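Local coordinates for suppressor protein MPT5 (Saccharomyces cerevisiae, PDB 5BZ1), which binds short sequence motifs in the 3'-untranslated regions of target mRNAs through its Pumilio (PUF) domain and regulates their expression after transcription, at residues L80-I85 with D116-G121; D107-D110 with Q114-L117; Y231-L236 with K262-I267. One frame throughout, in Å; residues are numbered along the deposited sequence.

Contact 1. Residues L80-I85 with D116-G121; sequences LLIQTI and DLIIKG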
ATOM      1  N   LEU A  80      19.766 -13.025  22.404  1.00 31.13           N
ATOM      2  CA  LEU A  80      19.946 -14.473  22.354  1.00 33.12           C
ATOM      3  C   LEU A  80      18.700 -15.168  21.803  1.00 31.23           C
ATOM      4  O   LEU A  80      18.812 -16.104  21.009  1.00 31.90           O
ATOM      5  CB  LEU A  80      20.319 -15.025  23.733  1.00 29.16           C
ATOM      6  CG  LEU A  80      20.518 -16.538  23.826  1.00 36.77           C
ATOM      7  CD1 LEU A  80      21.489 -17.014  22.758  1.00 38.35           C
ATOM      8  CD2 LEU A  80      21.006 -16.946  25.213  1.00 33.37           C
ATOM      9  N   LEU A  81      17.521 -14.705  22.222  1.00 31.37           N
ATOM     10  CA  LEU A  81      16.254 -15.221  21.698  1.00 31.88           C
ATOM     11  C   LEU A  81      16.182 -15.067  20.178  1.00 30.33           C
ATOM     12  O   LEU A  81      15.822 -16.004  19.462  1.00 27.02           O
ATOM     13  CB  LEU A  81      15.067 -14.504  22.355  1.00 33.58           C
ATOM     14  CG  LEU A  81      13.705 -14.598  21.652  1.00 40.78           C
ATOM     15  CD1 LEU A  81      13.201 -16.027  21.606  1.00 40.05           C
ATOM     16  CD2 LEU A  81      12.669 -13.704  22.315  1.00 36.82           C
ATOM     17  N   ILE A  82      16.526 -13.878  19.694  1.00 26.98           N
ATOM     18  CA  ILE A  82      16.476 -13.592  18.266  1.00 25.68           C
ATOM     19  C   ILE A  82      17.559 -14.373  17.515  1.00 28.90           C
ATOM     20  O   ILE A  82      17.323 -14.860  16.409  1.00 27.17           O
ATOM     21  CB  ILE A  82      16.590 -12.077  17.998  1.00 30.23           C
ATOM     22  CG1 ILE A  82      15.345 -11.358  18.521  1.00 27.57           C
ATOM     23  CG2 ILE A  82      16.770 -11.793  16.513  1.00 28.12           C
ATOM     24  CD1 ILE A  82      15.395  -9.842  18.392  1.00 28.97           C
ATOM     25  N   GLN A  83      18.735 -14.501  18.127  1.00 30.18           N
ATOM     26  CA  GLN A  83      19.813 -15.310  17.562  1.00 37.37           C
ATOM     27  C   GLN A  83      19.374 -16.756  17.350  1.00 39.23           C
ATOM     28  O   GLN A  83      19.806 -17.411  16.405  1.00 37.40           O
ATOM     29  CB  GLN A  83      21.050 -15.274  18.467  1.00 35.73           C
ATOM     30  CG  GLN A  83      22.099 -14.239  18.069  1.00 40.49           C
ATOM     31  CD  GLN A  83      23.097 -13.956  19.183  1.00 55.71           C
ATOM     32  OE1 GLN A  83      22.939 -14.428  20.311  1.00 63.56           O
ATOM     33  NE2 GLN A  83      24.129 -13.180  18.871  1.00 52.11           N
ATOM     34  N   THR A  84      18.510 -17.242  18.236  1.00 36.16           N
ATOM     35  CA  THR A  84      18.059 -18.627  18.189  1.00 35.66           C
ATOM     36  C   THR A  84      17.074 -18.880  17.042  1.00 33.57           C
ATOM     37  O   THR A  84      17.119 -19.928  16.398  1.00 34.99           O
ATOM     38  CB  THR A  84      17.410 -19.051  19.525  1.00 35.71           C
ATOM     39  OG1 THR A  84      18.305 -18.765  20.607  1.00 34.80           O
ATOM     40  CG2 THR A  84      17.085 -20.538  19.523  1.00 35.49           C
ATOM     41  N   ILE A  85      16.196 -17.914  16.779  1.00 28.42           N
ATOM     42  CA  ILE A  85      15.066 -18.157  15.885  1.00 31.48           C
ATOM     43  C   ILE A  85      15.066 -17.405  14.551  1.00 32.08           C
ATOM     44  O   ILE A  85      14.175 -17.625  13.734  1.00 34.24           O
ATOM     45  CB  ILE A  85      13.710 -17.927  16.610  1.00 29.57           C
ATOM     46  CG1 ILE A  85      13.624 -16.514  17.191  1.00 29.08           C
ATOM     47  CG2 ILE A  85      13.506 -18.958  17.712  1.00 25.67           C
ATOM     48  CD1 ILE A  85      13.053 -15.481  16.247  1.00 26.59           C
ATOM     49  N   ASP A 116      19.192  -6.237  12.683  1.00 29.86           N
ATOM     50  CA  ASP A 116      19.977  -6.854  11.615  1.00 34.07           C
ATOM     51  C   ASP A 116      19.894  -8.386  11.609  1.00 32.39           C
ATOM     52  O   ASP A 116      19.920  -9.005  10.547  1.00 30.41           O
ATOM     53  CB  ASP A 116      21.431  -6.380  11.674  1.00 34.81           C
ATOM     54  CG  ASP A 116      21.591  -4.942  11.215  1.00 42.31           C
ATOM     55  OD1 ASP A 116      20.660  -4.419  10.566  1.00 38.30           O
ATOM     56  OD2 ASP A 116      22.648  -4.340  11.496  1.00 45.29           O
ATOM     57  N   LEU A 117      19.792  -8.994  12.790  1.00 30.19           N
ATOM     58  CA  LEU A 117      19.587 -10.440  12.885  1.00 33.87           C
ATOM     59  C   LEU A 117      18.261 -10.850  12.244  1.00 31.47           C
ATOM     60  O   LEU A 117      18.205 -11.793  11.455  1.00 31.90           O
ATOM     61  CB  LEU A 117      19.631 -10.904  14.341  1.00 29.73           C
ATOM     62  CG  LEU A 117      21.022 -11.032  14.959  1.00 36.80           C
ATOM     63  CD1 LEU A 117      20.919 -11.321  16.448  1.00 30.27           C
ATOM     64  CD2 LEU A 117      21.818 -12.124  14.261  1.00 38.39           C
ATOM     65  N   ILE A 118      17.198 -10.129  12.587  1.00 29.25           N
ATOM     66  CA  ILE A 118      15.880 -10.354  11.999  1.00 28.66           C
ATOM     67  C   ILE A 118      15.923 -10.189  10.476  1.00 29.89           C
ATOM     68  O   ILE A 118      15.423 -11.036   9.734  1.00 28.33           O
ATOM     69  CB  ILE A 118      14.838  -9.387  12.600  1.00 30.47           C
ATOM     70  CG1 ILE A 118      14.529  -9.769  14.051  1.00 29.17           C
ATOM     71  CG2 ILE A 118      13.560  -9.381  11.779  1.00 26.52           C
ATOM     72  CD1 ILE A 118      13.753  -8.707  14.815  1.00 31.06           C
ATOM     73  N   ILE A 119      16.525  -9.093  10.023  1.00 29.71           N
ATOM     74  CA  ILE A 119      16.676  -8.818   8.595  1.00 35.03           C
ATOM     75  C   ILE A 119      17.498  -9.911   7.898  1.00 32.50           C
ATOM     76  O   ILE A 119      17.229 -10.274   6.751  1.00 31.28           O
ATOM     77  CB  ILE A 119      17.303  -7.422   8.372  1.00 34.56           C
ATOM     78  CG1 ILE A 119      16.326  -6.334   8.815  1.00 33.44           C
ATOM     79  CG2 ILE A 119      17.688  -7.209   6.914  1.00 35.83           C
ATOM     80  CD1 ILE A 119      14.955  -6.451   8.152  1.00 26.69           C
ATOM     81  N   LYS A 120      18.491 -10.446   8.602  1.00 30.55           N
ATOM     82  CA  LYS A 120      19.299 -11.536   8.065  1.00 32.11           C
ATOM     83  C   LYS A 120      18.443 -12.786   7.837  1.00 30.28           C
ATOM     84  O   LYS A 120      18.629 -13.511   6.856  1.00 33.93           O
ATOM     85  CB  LYS A 120      20.464 -11.855   9.003  1.00 32.07           C
ATOM     86  CG  LYS A 120      21.392 -12.956   8.502  1.00 35.03           C
ATOM     87  CD  LYS A 120      22.512 -13.211   9.501  1.00 40.20           C
ATOM     88  CE  LYS A 120      23.360 -14.402   9.096  1.00 44.52           C
ATOM     89  NZ  LYS A 120      24.452 -14.651  10.073  1.00 52.32           N
ATOM     90  N   GLY A 121      17.490 -13.022   8.734  1.00 27.28           N
ATOM     91  CA  GLY A 121      16.611 -14.171   8.615  1.00 29.33           C
ATOM     92  C   GLY A 121      15.703 -14.080   7.403  1.00 30.56           C
ATOM     93  O   GLY A 121      15.331 -15.099   6.814  1.00 29.47           O
TER

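Contact 2. Residues D107-D110 with Q114-L117; sequences DTVD and QIDL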
ATOM      1  N   ASP A 107       8.359  -5.405  17.478  1.00 30.62           N
ATOM      2  CA  ASP A 107       7.838  -4.184  18.087  1.00 32.05           C
ATOM      3  C   ASP A 107       8.658  -3.727  19.292  1.00 32.01           C
ATOM      4  O   ASP A 107       8.604  -2.556  19.675  1.00 30.90           O
ATOM      5  CB  ASP A 107       6.381  -4.386  18.505  1.00 38.23           C
ATOM      6  CG  ASP A 107       5.641  -3.078  18.696  1.00 61.89           C
ATOM      7  OD1 ASP A 107       5.704  -2.215  17.794  1.00 72.39           O
ATOM      8  OD2 ASP A 107       4.993  -2.910  19.751  1.00 73.47           O
ATOM      9  N   THR A 108       9.419  -4.649  19.880  1.00 29.74           N
ATOM     10  CA  THR A 108      10.189  -4.353  21.087  1.00 34.98           C
ATOM     11  C   THR A 108      11.695  -4.589  20.955  1.00 35.34           C
ATOM     12  O   THR A 108      12.359  -4.877  21.953  1.00 35.09           O
ATOM     13  CB  THR A 108       9.677  -5.169  22.297  1.00 36.60           C
ATOM     14  OG1 THR A 108       9.801  -6.571  22.024  1.00 33.55           O
ATOM     15  CG2 THR A 108       8.223  -4.840  22.590  1.00 35.04           C
ATOM     16  N   VAL A 109      12.235  -4.473  19.742  1.00 30.55           N
ATOM     17  CA  VAL A 109      13.686  -4.597  19.562  1.00 34.34           C
ATOM     18  C   VAL A 109      14.427  -3.514  20.346  1.00 35.72           C
ATOM     19  O   VAL A 109      13.957  -2.378  20.438  1.00 38.36           O
ATOM     20  CB  VAL A 109      14.116  -4.549  18.080  1.00 33.94           C
ATOM     21  CG1 VAL A 109      13.725  -5.830  17.364  1.00 31.21           C
ATOM     22  CG2 VAL A 109      13.524  -3.328  17.381  1.00 31.74           C
ATOM     23  N   ASP A 110      15.577  -3.873  20.911  1.00 37.03           N
ATOM     24  CA  ASP A 110      16.336  -2.960  21.759  1.00 41.47           C
ATOM     25  C   ASP A 110      17.362  -2.154  20.973  1.00 42.84           C
ATOM     26  O   ASP A 110      17.676  -1.015  21.331  1.00 45.03           O
ATOM     27  CB  ASP A 110      17.065  -3.738  22.856  1.00 44.73           C
ATOM     28  CG  ASP A 110      16.120  -4.434  23.807  1.00 47.85           C
ATOM     29  OD1 ASP A 110      15.265  -3.748  24.407  1.00 47.74           O
ATOM     30  OD2 ASP A 110      16.228  -5.671  23.949  1.00 52.72           O
ATOM     31  N   GLN A 114      19.865  -6.518  16.998  1.00 34.63           N
ATOM     32  CA  GLN A 114      18.663  -7.341  16.935  1.00 31.39           C
ATOM     33  C   GLN A 114      17.922  -7.169  15.612  1.00 32.07           C
ATOM     34  O   GLN A 114      17.435  -8.141  15.037  1.00 28.27           O
ATOM     35  CB  GLN A 114      17.735  -7.012  18.105  1.00 26.31           C
ATOM     36  CG  GLN A 114      18.256  -7.483  19.467  1.00 31.07           C
ATOM     37  CD  GLN A 114      17.458  -6.912  20.625  1.00 34.72           C
ATOM     38  OE1 GLN A 114      16.373  -6.362  20.429  1.00 30.46           O
ATOM     39  NE2 GLN A 114      17.997  -7.032  21.839  1.00 34.10           N
ATOM     40  N   ILE A 115      17.830  -5.929  15.140  1.00 32.49           N
ATOM     41  CA  ILE A 115      17.154  -5.642  13.880  1.00 32.32           C
ATOM     42  C   ILE A 115      17.865  -6.332  12.715  1.00 31.12           C
ATOM     43  O   ILE A 115      17.220  -6.954  11.869  1.00 28.88           O
ATOM     44  CB  ILE A 115      17.041  -4.120  13.629  1.00 35.08           C
ATOM     45  CG1 ILE A 115      16.108  -3.486  14.660  1.00 27.34           C
ATOM     46  CG2 ILE A 115      16.530  -3.830  12.224  1.00 33.70           C
ATOM     47  CD1 ILE A 115      16.055  -1.967  14.606  1.00 31.82           C
ATOM     48  N   ASP A 116      19.192  -6.237  12.683  1.00 29.86           N
ATOM     49  CA  ASP A 116      19.977  -6.854  11.615  1.00 34.07           C
ATOM     50  C   ASP A 116      19.894  -8.386  11.609  1.00 32.39           C
ATOM     51  O   ASP A 116      19.920  -9.005  10.547  1.00 30.41           O
ATOM     52  CB  ASP A 116      21.431  -6.380  11.674  1.00 34.81           C
ATOM     53  CG  ASP A 116      21.591  -4.942  11.215  1.00 42.31           C
ATOM     54  OD1 ASP A 116      20.660  -4.419  10.566  1.00 38.30           O
ATOM     55  OD2 ASP A 116      22.648  -4.340  11.496  1.00 45.29           O
ATOM     56  N   LEU A 117      19.792  -8.994  12.790  1.00 30.19           N
ATOM     57  CA  LEU A 117      19.587 -10.440  12.885  1.00 33.87           C
ATOM     58  C   LEU A 117      18.261 -10.850  12.244  1.00 31.47           C
ATOM     59  O   LEU A 117      18.205 -11.793  11.455  1.00 31.90           O
ATOM     60  CB  LEU A 117      19.631 -10.904  14.341  1.00 29.73           C
ATOM     61  CG  LEU A 117      21.022 -11.032  14.959  1.00 36.80           C
ATOM     62  CD1 LEU A 117      20.919 -11.321  16.448  1.00 30.27           C
ATOM     63  CD2 LEU A 117      21.818 -12.124  14.261  1.00 38.39           C
TER

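Contact 3. Residues Y231-L236 with K262-I267; sequences YLLAEL and KKLFRI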
ATOM      1  N   TYR A 231       7.755  12.198 -14.342  1.00 38.63           N
ATOM      2  CA  TYR A 231       7.823  11.117 -15.326  1.00 46.08           C
ATOM      3  C   TYR A 231       6.532  10.302 -15.439  1.00 43.00           C
ATOM      4  O   TYR A 231       6.180   9.849 -16.527  1.00 41.24           O
ATOM      5  CB  TYR A 231       8.999  10.181 -15.030  1.00 48.90           C
ATOM      6  CG  TYR A 231       8.724   9.180 -13.934  1.00 51.29           C
ATOM      7  CD1 TYR A 231       8.360   7.872 -14.232  1.00 53.78           C
ATOM      8  CD2 TYR A 231       8.829   9.543 -12.602  1.00 52.74           C
ATOM      9  CE1 TYR A 231       8.106   6.962 -13.233  1.00 51.85           C
ATOM     10  CE2 TYR A 231       8.581   8.642 -11.601  1.00 55.27           C
ATOM     11  CZ  TYR A 231       8.220   7.357 -11.919  1.00 55.69           C
ATOM     12  OH  TYR A 231       7.974   6.472 -10.904  1.00 57.93           O
ATOM     13  N   LEU A 232       5.835  10.113 -14.319  1.00 39.03           N
ATOM     14  CA  LEU A 232       4.707   9.182 -14.267  1.00 37.46           C
ATOM     15  C   LEU A 232       3.540   9.565 -15.180  1.00 34.17           C
ATOM     16  O   LEU A 232       2.937   8.696 -15.810  1.00 36.38           O
ATOM     17  CB  LEU A 232       4.215   8.991 -12.828  1.00 35.42           C
ATOM     18  CG  LEU A 232       3.192   7.867 -12.642  1.00 38.16           C
ATOM     19  CD1 LEU A 232       3.770   6.536 -13.103  1.00 36.32           C
ATOM     20  CD2 LEU A 232       2.731   7.772 -11.200  1.00 34.32           C
ATOM     21  N   LEU A 233       3.225  10.855 -15.244  1.00 34.92           N
ATOM     22  CA  LEU A 233       2.130  11.343 -16.082  1.00 41.04           C
ATOM     23  C   LEU A 233       2.337  10.981 -17.553  1.00 34.29           C
ATOM     24  O   LEU A 233       1.516  10.285 -18.151  1.00 35.30           O
ATOM     25  CB  LEU A 233       1.973  12.857 -15.931  1.00 47.02           C
ATOM     26  CG  LEU A 233       1.468  13.362 -14.580  1.00 52.60           C
ATOM     27  CD1 LEU A 233       1.766  14.843 -14.418  1.00 55.21           C
ATOM     28  CD2 LEU A 233      -0.020  13.106 -14.448  1.00 53.65           C
ATOM     29  N   ALA A 234       3.439  11.452 -18.125  1.00 33.96           N
ATOM     30  CA  ALA A 234       3.775  11.147 -19.511  1.00 37.94           C
ATOM     31  C   ALA A 234       3.940   9.643 -19.741  1.00 38.24           C
ATOM     32  O   ALA A 234       3.480   9.112 -20.750  1.00 37.07           O
ATOM     33  CB  ALA A 234       5.032  11.888 -19.920  1.00 37.12           C
ATOM     34  N   GLU A 235       4.605   8.967 -18.808  1.00 34.88           N
ATOM     35  CA  GLU A 235       4.841   7.530 -18.919  1.00 42.03           C
ATOM     36  C   GLU A 235       3.521   6.768 -18.991  1.00 35.38           C
ATOM     37  O   GLU A 235       3.320   5.943 -19.884  1.00 36.44           O
ATOM     38  CB  GLU A 235       5.662   7.031 -17.730  1.00 48.79           C
ATOM     39  CG  GLU A 235       6.273   5.658 -17.923  1.00 60.84           C
ATOM     40  CD  GLU A 235       7.639   5.717 -18.569  1.00 76.69           C
ATOM     41  OE1 GLU A 235       8.377   6.691 -18.309  1.00 82.43           O
ATOM     42  OE2 GLU A 235       7.976   4.789 -19.335  1.00 83.57           O
ATOM     43  N   LEU A 236       2.625   7.052 -18.047  1.00 31.29           N
ATOM     44  CA  LEU A 236       1.297   6.448 -18.047  1.00 32.15           C
ATOM     45  C   LEU A 236       0.540   6.777 -19.325  1.00 35.78           C
ATOM     46  O   LEU A 236      -0.031   5.891 -19.956  1.00 35.88           O
ATOM     47  CB  LEU A 236       0.476   6.904 -16.840  1.00 28.37           C
ATOM     48  CG  LEU A 236       0.801   6.301 -15.475  1.00 41.46           C
ATOM     49  CD1 LEU A 236      -0.211   6.762 -14.441  1.00 41.15           C
ATOM     50  CD2 LEU A 236       0.830   4.787 -15.544  1.00 45.96           C
ATOM     51  N   LYS A 262      -8.297  14.352 -12.922  1.00 29.62           N
ATOM     52  CA  LYS A 262      -8.319  15.280 -11.792  1.00 33.86           C
ATOM     53  C   LYS A 262      -6.912  15.758 -11.434  1.00 34.17           C
ATOM     54  O   LYS A 262      -6.718  16.913 -11.057  1.00 37.77           O
ATOM     55  CB  LYS A 262      -8.980  14.637 -10.569  1.00 30.58           C
ATOM     56  CG  LYS A 262     -10.491  14.444 -10.687  1.00 36.45           C
ATOM     57  CD  LYS A 262     -11.081  13.937  -9.374  1.00 46.55           C
ATOM     58  CE  LYS A 262     -11.918  12.684  -9.588  1.00 56.03           C
ATOM     59  NZ  LYS A 262     -12.443  12.134  -8.305  1.00 60.91           N
ATOM     60  N   LYS A 263      -5.934  14.865 -11.556  1.00 31.89           N
ATOM     61  CA  LYS A 263      -4.548  15.210 -11.265  1.00 35.45           C
ATOM     62  C   LYS A 263      -4.023  16.253 -12.254  1.00 36.30           C
ATOM     63  O   LYS A 263      -3.323  17.191 -11.870  1.00 38.23           O
ATOM     64  CB  LYS A 263      -3.665  13.963 -11.299  1.00 37.02           C
ATOM     65  CG  LYS A 263      -2.232  14.233 -10.878  1.00 43.07           C
ATOM     66  CD  LYS A 263      -1.388  12.973 -10.886  1.00 49.82           C
ATOM     67  CE  LYS A 263       0.034  13.288 -10.457  1.00 54.36           C
ATOM     68  NZ  LYS A 263       0.092  13.864  -9.084  1.00 58.36           N
ATOM     69  N   LEU A 264      -4.369  16.080 -13.527  1.00 34.69           N
ATOM     70  CA  LEU A 264      -3.993  17.031 -14.568  1.00 39.50           C
ATOM     71  C   LEU A 264      -4.571  18.414 -14.274  1.00 38.88           C
ATOM     72  O   LEU A 264      -3.864  19.420 -14.346  1.00 36.93           O
ATOM     73  CB  LEU A 264      -4.472  16.546 -15.940  1.00 35.47           C
ATOM     74  CG  LEU A 264      -3.772  15.332 -16.552  1.00 35.07           C
ATOM     75  CD1 LEU A 264      -4.441  14.929 -17.852  1.00 34.70           C
ATOM     76  CD2 LEU A 264      -2.300  15.620 -16.791  1.00 39.57           C
ATOM     77  N   PHE A 265      -5.860  18.447 -13.949  1.00 37.15           N
ATOM     78  CA  PHE A 265      -6.550  19.685 -13.610  1.00 38.37           C
ATOM     79  C   PHE A 265      -5.896  20.380 -12.418  1.00 40.24           C
ATOM     80  O   PHE A 265      -5.645  21.584 -12.453  1.00 44.79           O
ATOM     81  CB  PHE A 265      -8.017  19.393 -13.292  1.00 33.19           C
ATOM     82  CG  PHE A 265      -8.897  19.267 -14.508  1.00 35.36           C
ATOM     83  CD1 PHE A 265      -8.732  20.112 -15.600  1.00 36.16           C
ATOM     84  CD2 PHE A 265      -9.900  18.307 -14.553  1.00 34.01           C
ATOM     85  CE1 PHE A 265      -9.554  20.001 -16.716  1.00 38.26           C
ATOM     86  CE2 PHE A 265     -10.723  18.190 -15.662  1.00 35.94           C
ATOM     87  CZ  PHE A 265     -10.548  19.037 -16.746  1.00 36.30           C
ATOM     88  N   ARG A 266      -5.617  19.616 -11.368  1.00 35.34           N
ATOM     89  CA  ARG A 266      -5.071  20.182 -10.135  1.00 43.09           C
ATOM     90  C   ARG A 266      -3.679  20.790 -10.330  1.00 42.62           C
ATOM     91  O   ARG A 266      -3.367  21.842  -9.765  1.00 43.36           O
ATOM     92  CB  ARG A 266      -5.041  19.130  -9.024  1.00 48.26           C
ATOM     93  CG  ARG A 266      -4.729  19.710  -7.656  1.00 62.84           C
ATOM     94  CD  ARG A 266      -4.972  18.703  -6.547  1.00 75.18           C
ATOM     95  NE  ARG A 266      -5.131  19.361  -5.253  1.00 91.01           N
ATOM     96  CZ  ARG A 266      -5.332  18.719  -4.107  1.00 98.09           C
ATOM     97  NH1 ARG A 266      -5.394  17.394  -4.088  1.00 97.73           N
ATOM     98  NH2 ARG A 266      -5.468  19.401  -2.978  1.00100.62           N
ATOM     99  N   ILE A 267      -2.851  20.125 -11.129  1.00 42.02           N
ATOM    100  CA  ILE A 267      -1.510  20.622 -11.424  1.00 45.74           C
ATOM    101  C   ILE A 267      -1.562  21.952 -12.172  1.00 45.72           C
ATOM    102  O   ILE A 267      -0.887  22.913 -11.800  1.00 48.60           O
ATOM    103  CB  ILE A 267      -0.698  19.598 -12.246  1.00 46.75           C
ATOM    104  CG1 ILE A 267      -0.201  18.467 -11.345  1.00 47.42           C
ATOM    105  CG2 ILE A 267       0.486  20.266 -12.917  1.00 49.07           C
ATOM    106  CD1 ILE A 267       0.493  17.344 -12.088  1.00 45.85           C
TER

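Contact 1. Residues L80-I85 with D116-G121
The stacking of neighbouring Pumilio repeats in the PUF solenoid brings Ile82 and Gln83, at the end of the second repeat, against Leu117 and Ile118 of the third. The four residues sit on helices 75-85 and 112-121. These run side by side in the same direction. The angle between segments 80-85 and 116-121 is 9°, and their axes come within 9.4 Å. The backbones are nearest at the CA atoms of Gln83 and Leu117, 6.8 Å apart. No hydrogen bond joins the two segments; carbon atoms do the touching.

Ile82 is the centre of the contact. Its CB points toward the other helix. CG1 stands beside the backbone N (chi1 -67°), which leaves the CG2 methyl anti to that nitrogen and directed at the third repeat. This methyl lies 3.7 Å from CB of Leu117 and 3.9 Å from CG1 of Ile118, so it bridges two successive residues. Further out, Ile82 CD1 meets Ile118 CD1 at 4.1 Å. The two isoleucines, both buried, touch at a branch and at their ends.

Helix 98-107 continues this apolar layer: Ile105 packs on Ile82, and Ile106 packs on Ile118. Leu117 also touches Tyr86 in the loop after helix 75-85. The contact is structural packing between repeats, with its nearest atom about 14 Å from the bound RNA.

Gln83 closes the exposed side. Its CB points away from helix 112-121, but a first torsion of -96° swings the chain partly back. Its aliphatic portion, not its amide, makes the contact: CG of Gln83 rests 3.5 Å from CD1 of Leu117.

Contact 2. Residues D107-D110 with Q114-L117
Gln114 reaches Asp110 with its CG beside its own backbone N (chi1 -70°) and the chain extended beyond, which carries the amide back to the loop ahead of its helix. This is the short loop between helices 98-107 and 112-121 of the third Pumilio repeat. The amide uses both ends. Asp110 N donates to Gln114 OE1 at 2.7 Å, and the bond is nearly straight at 174°. The donor stands well above the carbonyl plane, not on a lone pair. Gln114 NE2 donates to Asp110 OD2 at 3.1 Å. That oxygen accepts through its anti lone pair and lies almost in the amide plane. The amide and carboxylate planes are 70° apart, so the two groups do not lie flat on each other.

Two bonds to one residue fix the rotation of the buried amide. A third runs from NE2 to Thr79 OG1 on helix 75-85. A leucine here would probably leave the Asp110 N-H without this acceptor, and the Asp110 carboxylate and Thr79 OG1 without this donor. Asn111 OD1 takes the backbone N-H of Gln114 at the helix start.

Val109 packs next to this pair. Its CA passes 3.3 Å from Gln114 OE1. The side chains of Val109 and Ile115 cross at about a right angle, with Val109 CG2 3.8 Å from Ile115 CG1.

Contact 3. Residues Y231-L236 with K262-I267
Leu233 meets three residues of segment 262-267 with its two methyls. CD1 of Leu233 faces CD1 of Ile267 at 3.6 Å, and these two side chains reach toward each other tip to tip. CD2 of Leu233 takes the other two partners. It lies 3.8 Å from CD of Lys263 and 4.1 Å from CD2 of Leu264. CG of Leu233 stands beside its backbone N (chi1 -69°), which points its two methyls at the side chains of segment 262-267. Lys263 passes Leu233 obliquely and offers its aliphatic part, with CE 4.0 Å from Leu233 CD2.

The polar end of Lys263 goes past the leucine. A bend at the last torsion (chi4 60°) turns NZ off the line of the chain. NZ forms a salt bridge with Asp229 OD1 at the start of helix 229-240 and a hydrogen bond with Leu223 O at the end of helix 215-223, while the methylenes serve the apolar contact.

The backbones stay well apart. The axes of segments 231-236 and 262-267 approach to 12.2 Å and run at 138° to each other, so the contact is made by the outer parts of the side chains. Helix 288-307 packs in beside them: its Ser294 touches both Leu233 and Ile267, and Ile297 touches Leu264. The nearest atom is about 7 Å from the bound RNA. The arrangement joins the sixth Pumilio repeat to the seventh, by the apolar packing between successive helical repeats that builds the curved PUF scaffold.

Contacts 1 and 2 share helix 112-121 and touch: Ile82 CD1 packs on Gln114 CB, and Ile118 CD1 on Val109 CG1. Contact 3 lies on the other side of the chain's centre, its centre 44 Å from that of contact 1 and 40 Å from that of contact 2. Contact 1 combines buried Ile82 and Ile118 with exposed Gln83, contact 2 buried Gln114 with exposed Asp110; in contact 3 Leu233 and Leu264 are buried and no touching residue is exposed. Contacts 1 and 3 join repeats through apolar carbons, contact 1 on near-parallel helices, contact 3 on helices at 138°. Contact 2 is polar: a loop N-H finds its acceptor in a helix side chain.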